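Local coordinates for protein protease LasA (Pseudomonas aeruginosa, PDB 3IT5) that cleaves the pentaglycine cross-links of staphylococcal peptidoglycan and degrades host elastin as a secreted zinc metallopeptidase of the M23 family, at residues Q135-S138 and R143-V146; F160-Q163 and T168-A171. All blocks are in the same frame, centred on the assembly; numbering follows the deposited sequence.

In the fold
Interactions 1 and 2 follow one another along the chain and belong to a single four-stranded antiparallel sheet, ordered 138-139, 142-145, 159-162, 168-169 and separate from the larger antiparallel sheet. Interaction 1 lies at the open end of the first hairpin, where the loop enters it, and interaction 2 pairs the strands of the second, their centres about 9 Å apart. Strands 142-145 and 159-162 are the inner neighbours: Arg143 and Tyr161 share backbone hydrogen bonds, and Ile144 packs on Phe160. The zinc ion, held by His23, Asp36 and His122, lies about 12 Å from the side chains of both Ile144 and Phe160, so this sheet flanks the metal site without supplying a ligand.

Interaction 1 of 2, residues Q135-S138 and R143-V146; sequences QGAS and RINV
Gln135 and the strand ending at Asn145 meet where the chain enters an antiparallel beta hairpin, whose one bridge here is the non-hydrogen-bonded pair Ser138 and Arg143. The side chain of Gln135 does much of the joining. Its CB leads to CG anti to the backbone N (chi1 -177°), and a bend at chi2 carries the amide across to Asn145 and the backbone N of Val146. CD lies 3.5 Å from Asn145 OD1. OE1 accepts the backbone N of Val146 at 2.7 Å in an almost straight bond, while NE2 gives a hydrogen to Asn145 OD1 at 2.8 Å, approaching from above that carbonyl's plane. A glutamine suits the place because one amide both accepts and donates, doing for a loop what backbone pairing does in a strand. The two amides lie side by side with their planes 71° apart, and Asn145 ND2 bonds to Arg157 O. Gly136 has a positive phi (77°), a conformation that residues with a CB adopt less readily, and its N donates to Ile144 O at 2.9 Å. Ala137 O accepts Ile144 N at 3.0 Å and also receives a CA-H...O contact from Arg143 CA at 3.4 Å.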
loop_
_atom_site.group_PDB
_atom_site.type_symbol
_atom_site.label_atom_id
_atom_site.label_comp_id
_atom_site.label_asym_id
_atom_site.label_seq_id
_atom_site.Cartn_x
_atom_site.Cartn_y
_atom_site.Cartn_z
ATOM N N GLN A 135 4.302 11.436 -4.009
ATOM C CA GLN A 135 5.499 12.274 -3.885
ATOM C C GLN A 135 5.612 12.920 -2.503
ATOM O O GLN A 135 4.691 13.607 -2.049
ATOM C CB GLN A 135 5.560 13.334 -4.998
ATOM C CG GLN A 135 6.829 14.213 -4.993
ATOM C CD GLN A 135 8.119 13.435 -5.238
ATOM O OE1 GLN A 135 8.101 12.239 -5.527
ATOM N NE2 GLN A 135 9.249 14.121 -5.120
ATOM N N GLY A 136 6.733 12.661 -1.833
ATOM C CA GLY A 136 7.019 13.250 -0.527
ATOM C C GLY A 136 6.300 12.665 0.680
ATOM O O GLY A 136 6.565 13.078 1.808
ATOM N N ALA A 137 5.396 11.711 0.456
ATOM C CA ALA A 137 4.630 11.091 1.544
ATOM C C ALA A 137 5.493 10.193 2.437
ATOM O O ALA A 137 6.367 9.475 1.947
ATOM C CB ALA A 137 3.449 10.312 0.989
ATOM N N SER A 138 5.246 10.245 3.746
ATOM C CA SER A 138 5.944 9.376 4.700
ATOM C C SER A 138 5.127 8.145 5.099
ATOM O O SER A 138 3.924 8.233 5.353
ATOM C CB SER A 138 6.364 10.140 5.960
ATOM O OG SER A 138 7.455 11.008 5.706
ATOM N N ARG A 143 10.368 8.427 3.403
ATOM C CA ARG A 143 9.769 9.388 2.487
ATOM C C ARG A 143 9.921 8.836 1.077
ATOM O O ARG A 143 11.021 8.472 0.658
ATOM C CB ARG A 143 10.454 10.755 2.593
ATOM C CG ARG A 143 9.927 11.795 1.603
ATOM C CD ARG A 143 10.775 13.058 1.602
ATOM N NE ARG A 143 10.533 13.879 2.787
ATOM C CZ ARG A 143 10.991 15.118 2.960
ATOM N NH1 ARG A 143 11.725 15.708 2.022
ATOM N NH2 ARG A 143 10.706 15.774 4.078
ATOM N N ILE A 144 8.812 8.768 0.351
ATOM C CA ILE A 144 8.818 8.205 -0.997
ATOM C C ILE A 144 9.061 9.278 -2.066
ATOM O O ILE A 144 8.498 10.379 -2.010
ATOM C CB ILE A 144 7.533 7.363 -1.270
ATOM C CG1 ILE A 144 7.534 6.766 -2.683
ATOM C CG2 ILE A 144 6.272 8.176 -1.019
ATOM C CD1 ILE A 144 6.546 5.613 -2.861
ATOM N N ASN A 145 9.945 8.959 -3.004
ATOM C CA ASN A 145 10.107 9.752 -4.209
ATOM C C ASN A 145 9.547 8.965 -5.383
ATOM O O ASN A 145 9.876 7.789 -5.578
ATOM C CB ASN A 145 11.573 10.106 -4.449
ATOM C CG ASN A 145 11.750 11.247 -5.442
ATOM O OD1 ASN A 145 11.484 12.410 -5.126
ATOM N ND2 ASN A 145 12.229 10.921 -6.640
ATOM N N VAL A 146 8.692 9.634 -6.146
ATOM C CA VAL A 146 7.984 9.059 -7.279
ATOM C C VAL A 146 8.841 9.096 -8.559
ATOM O O VAL A 146 9.446 10.123 -8.882
ATOM C CB VAL A 146 6.619 9.800 -7.442
ATOM C CG1 VAL A 146 6.283 10.114 -8.883
ATOM C CG2 VAL A 146 5.498 9.039 -6.724
#

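Interaction 2 of 2, residues F160-Q163 and T168-A171; sequences FYNQ and THCA
Phe160 and His169 face each other as the antiparallel hydrogen-bonded pair of a beta hairpin and satisfy each other's backbone polar atoms. Phe160 N donates to His169 O at 2.9 Å in a straight bond lying in the carbonyl plane. The return bond, from His169 N to Phe160 O at 2.8 Å, is more bent, 132° at the hydrogen. The edge of the imidazole also meets Phe160 O, His169 CD2 lying 3.2 Å from it. With His169 CG beside its own backbone N (chi1 -56°), the ring reaches along the neighbouring strand, and its NE2 passes 3.6 Å from Asn162 CB. That NE2 finds its hydrogen-bond partner in Thr167 OG1, just before the strand, and Asn162 likewise looks to the connecting loop, where OD1 accepts the backbone N of Ser164, a role suited to asparagine because its short amide can bond back to the turn that follows. On the other face, Tyr161 and Thr168 form the next, non-hydrogen-bonded pair. Their side chains cross at about a right angle, Thr168 OG1 lying in the plane of the tyrosine ring at its edge, 3.9 Å from CD1. Next to His169, Cys170 forms a disulfide with Cys155, tying the end of the hairpin to the chain ahead of strand 159-162. On the face that carries Phe160 and His169, buried Phe160 meets Phe35 edge-to-face and His169 meets Tyr142 of strand 142-145 edge-to-face, while Leu175 of strand 175-176 touches both Phe160 and His169.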
loop_
_atom_site.group_PDB
_atom_site.type_symbol
_atom_site.label_atom_id
_atom_site.label_comp_id
_atom_site.label_asym_id
_atom_site.label_seq_id
_atom_site.Cartn_x
_atom_site.Cartn_y
_atom_site.Cartn_z
ATOM N N PHE A 160 12.519 4.689 -1.431
ATOM C CA PHE A 160 12.033 4.984 -0.094
ATOM C C PHE A 160 13.230 5.493 0.706
ATOM O O PHE A 160 14.177 4.742 0.949
ATOM C CB PHE A 160 11.462 3.718 0.557
ATOM C CG PHE A 160 10.190 3.217 -0.081
ATOM C CD1 PHE A 160 8.957 3.454 0.522
ATOM C CD2 PHE A 160 10.222 2.504 -1.278
ATOM C CE1 PHE A 160 7.776 2.995 -0.062
ATOM C CE2 PHE A 160 9.046 2.041 -1.871
ATOM C CZ PHE A 160 7.825 2.283 -1.264
ATOM N N TYR A 161 13.212 6.769 1.089
ATOM C CA TYR A 161 14.324 7.325 1.861
ATOM C C TYR A 161 14.021 7.341 3.353
ATOM O O TYR A 161 13.117 8.056 3.808
ATOM C CB TYR A 161 14.725 8.724 1.364
ATOM C CG TYR A 161 15.841 9.359 2.176
ATOM C CD1 TYR A 161 17.164 8.935 2.032
ATOM C CD2 TYR A 161 15.572 10.375 3.098
ATOM C CE1 TYR A 161 18.191 9.508 2.776
ATOM C CE2 TYR A 161 16.594 10.954 3.850
ATOM C CZ TYR A 161 17.901 10.516 3.681
ATOM O OH TYR A 161 18.921 11.077 4.414
ATOM N N ASN A 162 14.784 6.545 4.103
ATOM C CA ASN A 162 14.674 6.504 5.556
ATOM C C ASN A 162 15.261 7.773 6.177
ATOM O O ASN A 162 16.476 7.991 6.146
ATOM C CB ASN A 162 15.361 5.248 6.117
ATOM C CG ASN A 162 15.114 5.051 7.610
ATOM O OD1 ASN A 162 15.058 6.008 8.383
ATOM N ND2 ASN A 162 14.977 3.800 8.018
ATOM N N GLN A 163 14.386 8.592 6.755
ATOM C CA GLN A 163 14.758 9.904 7.293
ATOM C C GLN A 163 15.397 9.832 8.685
ATOM O O GLN A 163 15.827 10.850 9.232
ATOM C CB GLN A 163 13.531 10.828 7.313
ATOM C CG GLN A 163 12.902 11.044 5.934
ATOM C CD GLN A 163 11.490 11.579 6.003
ATOM O OE1 GLN A 163 11.225 12.695 5.571
ATOM N NE2 GLN A 163 10.569 10.781 6.546
ATOM N N THR A 168 18.792 4.691 1.685
ATOM C CA THR A 168 17.933 4.658 0.503
ATOM C C THR A 168 17.499 3.220 0.236
ATOM O O THR A 168 18.310 2.292 0.313
ATOM C CB THR A 168 18.665 5.244 -0.722
ATOM O OG1 THR A 168 19.091 6.574 -0.418
ATOM C CG2 THR A 168 17.761 5.282 -1.955
ATOM N N HIS A 169 16.217 3.040 -0.068
ATOM C CA HIS A 169 15.623 1.710 -0.191
ATOM C C HIS A 169 14.955 1.510 -1.542
ATOM O O HIS A 169 14.067 2.271 -1.928
ATOM C CB HIS A 169 14.639 1.463 0.955
ATOM C CG HIS A 169 15.249 1.638 2.311
ATOM N ND1 HIS A 169 15.655 0.575 3.089
ATOM C CD2 HIS A 169 15.553 2.756 3.012
ATOM C CE1 HIS A 169 16.168 1.029 4.218
ATOM N NE2 HIS A 169 16.124 2.350 4.193
ATOM N N CYS A 170 15.384 0.467 -2.244
ATOM C CA CYS A 170 15.013 0.256 -3.641
ATOM C C CYS A 170 13.777 -0.623 -3.807
ATOM O O CYS A 170 13.408 -1.382 -2.906
ATOM C CB CYS A 170 16.195 -0.350 -4.417
ATOM S SG CYS A 170 17.751 0.599 -4.318
ATOM N N ALA A 171 13.145 -0.512 -4.974
ATOM C CA ALA A 171 12.090 -1.436 -5.367
ATOM C C ALA A 171 12.668 -2.844 -5.431
ATOM O O ALA A 171 13.830 -3.026 -5.810
ATOM C CB ALA A 171 11.515 -1.040 -6.706
#